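PDB 5XLM: Serine/threonine-protein kinase PknI from Mycobacterium tuberculosis, which phosphorylates proteins on serine and threonine, helps slow mycobacterial growth inside the infected host, and carries an extracellular sensor domain. Local coordinates for residues A172-S175 and G176-P179; T70-P74 and T75-A79. All blocks are in the same frame, centred on the assembly; numbering follows the deposited sequence.

Interaction 1 (A172-S175 and G176-P179); sequences ASRS and GDLP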
# COMPACT_ATOMS: atom_id res chain seq x y z
N ALA A 172 5.87 5.09 -2.53
CA ALA A 172 6.07 3.83 -3.23
C ALA A 172 6.90 4.09 -4.48
O ALA A 172 6.56 4.96 -5.29
CB ALA A 172 4.74 3.17 -3.60
N SER A 173 8.00 3.35 -4.63
CA SER A 173 8.90 3.52 -5.76
C SER A 173 9.20 2.16 -6.37
O SER A 173 9.41 1.18 -5.65
CB SER A 173 10.19 4.22 -5.34
OG SER A 173 10.63 3.77 -4.06
N ARG A 174 9.21 2.11 -7.70
CA ARG A 174 9.40 0.86 -8.41
C ARG A 174 10.89 0.51 -8.47
O ARG A 174 11.72 1.36 -8.78
CB ARG A 174 8.82 0.96 -9.82
CG ARG A 174 8.84 -0.35 -10.59
CD ARG A 174 8.23 -0.18 -11.97
NE ARG A 174 8.14 -1.45 -12.69
CZ ARG A 174 9.11 -1.96 -13.44
NH1 ARG A 174 10.26 -1.31 -13.57
NH2 ARG A 174 8.94 -3.12 -14.06
N SER A 175 11.20 -0.75 -8.17
CA SER A 175 12.58 -1.25 -8.15
C SER A 175 12.69 -2.37 -9.17
O SER A 175 12.71 -3.55 -8.82
CB SER A 175 12.97 -1.72 -6.74
OG SER A 175 12.71 -0.72 -5.77
N GLY A 176 12.76 -2.00 -10.45
CA GLY A 176 12.90 -2.99 -11.50
C GLY A 176 11.64 -3.83 -11.68
O GLY A 176 10.56 -3.52 -11.20
N ASP A 177 11.83 -4.93 -12.41
CA ASP A 177 10.73 -5.80 -12.79
C ASP A 177 10.36 -6.73 -11.64
O ASP A 177 10.92 -6.68 -10.54
CB ASP A 177 11.09 -6.60 -14.03
CG ASP A 177 11.61 -5.73 -15.16
OD1 ASP A 177 11.25 -4.54 -15.21
OD2 ASP A 177 12.39 -6.24 -16.00
N LEU A 178 9.38 -7.60 -11.89
CA LEU A 178 8.93 -8.56 -10.90
C LEU A 178 10.04 -9.56 -10.59
O LEU A 178 10.94 -9.77 -11.40
CB LEU A 178 7.69 -9.30 -11.39
CG LEU A 178 6.37 -8.53 -11.45
CD1 LEU A 178 5.35 -9.32 -12.24
CD2 LEU A 178 5.87 -8.23 -10.05
N PRO A 179 10.00 -10.19 -9.42
CA PRO A 179 10.87 -11.33 -9.16
C PRO A 179 10.36 -12.56 -9.90
O PRO A 179 9.28 -13.08 -9.58
CB PRO A 179 10.77 -11.52 -7.64
CG PRO A 179 10.09 -10.30 -7.11
CD PRO A 179 9.23 -9.80 -8.23
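Arg174 reaches forward over the chain that follows it and meets Asp177, three residues on, in a salt bridge at the surface of the PknI sensor domain. The ionic part is a single hydrogen bond, NH2 of Arg174 to OD1 of Asp177 at 2.9 Å, with an N-H...O angle of 162°. OD1 lies close to the guanidinium plane, at its edge, and is approached on the anti side of the carboxylate; with this one bond the ions meet through one oxygen and not as a two-pronged pair. The two flat groups are turned 53° from each other. A second polar contact lies over the flat face of the guanidinium. The carbonyl oxygen of Gly176 sits above the centre of the group, 3.1 Å from CZ of Arg174, where no N-H points at it; the contact is therefore probably electrostatic, with the negative end of the peptide dipole against one face of the cation. The conformation fits both contacts: Arg174 has CG anti to its own N (chi1 -174°) and stays extended to NE, which carries the group along the backbone, and Gly176 has a positive phi. The strongest polar partner of Arg174 lies outside the segment: NE donates to the carbonyl O of Asp37. In the fold, Arg174 ends strand 165-174 and Gly176 lies in the loop after it. This exit runs beside strand 38-51: backbone hydrogen bonds join Ser173 to Arg41 and both Ser175 and Gly176 to Thr39, and farther along Leu178 and Pro179 pack on Ala67 of strand 62-72.

Interaction 2 (T70-P74 and T75-A79); sequences TSCTP and TECLA
A beta hairpin, closed by a cross-strand disulfide, joins Thr70-Pro74 to Thr75-Ala79 where strand 62-72 ends and strand 77-83 begins. The axes of 70-72 and 77-79 come within 4.7 Å and run antiparallel. Cys72 and Cys77 face each other as a non-hydrogen-bonded pair, and their SG atoms are covalently linked at 2.0 Å with a disulfide torsion of 109°. Each sulfur lies anti to its own carbonyl carbon, which swings both toward the gap between the strands, on the face that also carries Thr70 and Ala79. Next to this link, Ser71 and Leu78 form the hydrogen-bonded pair: Ser71 N to Leu78 O at 3.0 Å and Leu78 N to Ser71 O at 3.1 Å. On the disulfide face, Thr70 puts CG2 3.2 Å from Leu78 O and OG1 3.6 Å from CB of Ala79; that hydroxyl bonds to Leu36 O, outside the hairpin. Trp109 of strand 108-117 touches Thr70, Cys77 and Ala79 there, so Trp109 covers part of this face, whereas Cys72 remains exposed. At the tip, Pro74 and Thr75 are the middle residues of a beta turn close to type I. Thr73 N donates to Glu76 O at 2.8 Å, nearly in line with the carbonyl bond. The turn is also tied by a side chain: OG1 of Thr73, lying between its own N and carbonyl carbon (chi1 73°), points back over the turn and accepts the N-H of Glu76 at 3.1 Å, nearly straight at 159°.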
# COMPACT_ATOMS: atom_id res chain seq x y z
N THR A 70 -1.04 -5.73 -12.21
CA THR A 70 -2.25 -4.96 -12.47
C THR A 70 -3.01 -5.57 -13.64
O THR A 70 -2.40 -5.98 -14.63
CB THR A 70 -1.93 -3.49 -12.76
OG1 THR A 70 -1.32 -2.89 -11.60
CG2 THR A 70 -3.18 -2.71 -13.12
N SER A 71 -4.33 -5.65 -13.51
CA SER A 71 -5.21 -6.08 -14.59
C SER A 71 -6.38 -5.11 -14.68
O SER A 71 -7.02 -4.80 -13.67
CB SER A 71 -5.70 -7.51 -14.37
OG SER A 71 -6.53 -7.60 -13.22
N CYS A 72 -6.66 -4.63 -15.89
CA CYS A 72 -7.69 -3.63 -16.12
C CYS A 72 -8.79 -4.20 -17.00
O CYS A 72 -8.51 -4.87 -18.00
CB CYS A 72 -7.10 -2.37 -16.79
SG CYS A 72 -5.85 -1.46 -15.84
N THR A 73 -10.03 -3.93 -16.61
CA THR A 73 -11.19 -4.15 -17.47
C THR A 73 -11.44 -2.84 -18.20
O THR A 73 -10.74 -1.85 -17.93
CB THR A 73 -12.40 -4.60 -16.65
OG1 THR A 73 -12.90 -3.48 -15.91
CG2 THR A 73 -12.00 -5.71 -15.68
N PRO A 74 -12.40 -2.76 -19.13
CA PRO A 74 -12.70 -1.46 -19.74
C PRO A 74 -13.14 -0.40 -18.75
O PRO A 74 -13.07 0.80 -19.07
CB PRO A 74 -13.83 -1.79 -20.74
CG PRO A 74 -14.30 -3.17 -20.38
CD PRO A 74 -13.10 -3.86 -19.83
N THR A 75 -13.56 -0.78 -17.54
CA THR A 75 -14.09 0.17 -16.57
C THR A 75 -13.20 0.39 -15.35
O THR A 75 -13.17 1.50 -14.83
CB THR A 75 -15.48 -0.27 -16.09
OG1 THR A 75 -15.44 -1.65 -15.71
CG2 THR A 75 -16.51 -0.09 -17.20
N GLU A 76 -12.48 -0.63 -14.89
CA GLU A 76 -11.72 -0.52 -13.65
C GLU A 76 -10.32 -1.10 -13.83
O GLU A 76 -10.09 -1.97 -14.67
CB GLU A 76 -12.42 -1.24 -12.49
CG GLU A 76 -13.78 -0.67 -12.14
CD GLU A 76 -14.44 -1.42 -10.98
OE1 GLU A 76 -13.81 -2.36 -10.45
OE2 GLU A 76 -15.57 -1.06 -10.61
N CYS A 77 -9.39 -0.61 -13.01
CA CYS A 77 -8.05 -1.17 -12.91
C CYS A 77 -7.81 -1.62 -11.48
O CYS A 77 -8.00 -0.84 -10.53
CB CYS A 77 -6.98 -0.15 -13.32
SG CYS A 77 -6.83 0.16 -15.10
N LEU A 78 -7.40 -2.88 -11.31
CA LEU A 78 -7.10 -3.45 -10.01
C LEU A 78 -5.64 -3.85 -9.95
O LEU A 78 -5.04 -4.24 -10.95
CB LEU A 78 -7.98 -4.67 -9.72
CG LEU A 78 -9.49 -4.46 -9.71
CD1 LEU A 78 -10.19 -5.79 -9.48
CD2 LEU A 78 -9.88 -3.46 -8.64
N ALA A 79 -5.07 -3.76 -8.75
CA ALA A 79 -3.68 -4.12 -8.51
C ALA A 79 -3.62 -5.03 -7.30
O ALA A 79 -4.23 -4.74 -6.26
CB ALA A 79 -2.81 -2.88 -8.30

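Overall arrangement
Interactions 1 and 2 both lie at the surface of the same antiparallel sheet, their centres about 19 Å apart and their nearest atoms about 7 Å apart, without touching. They follow in series along the chain, and strand 62-72 relates them: the 70-79 hairpin grows from it, while the loop after strand 165-174 packs against it. Asp37 serves both, its carbonyl oxygen receiving Arg174 and its carboxylate oxygen OD1 accepting the backbone N-H of Thr70. The chemistry differs with the place. At 172-179 a salt bridge and a carbonyl-guanidinium contact join strand end and departing loop, whereas at 70-79 backbone pairing and a covalent link fix a hairpin, with buried Ala79 at its inner end.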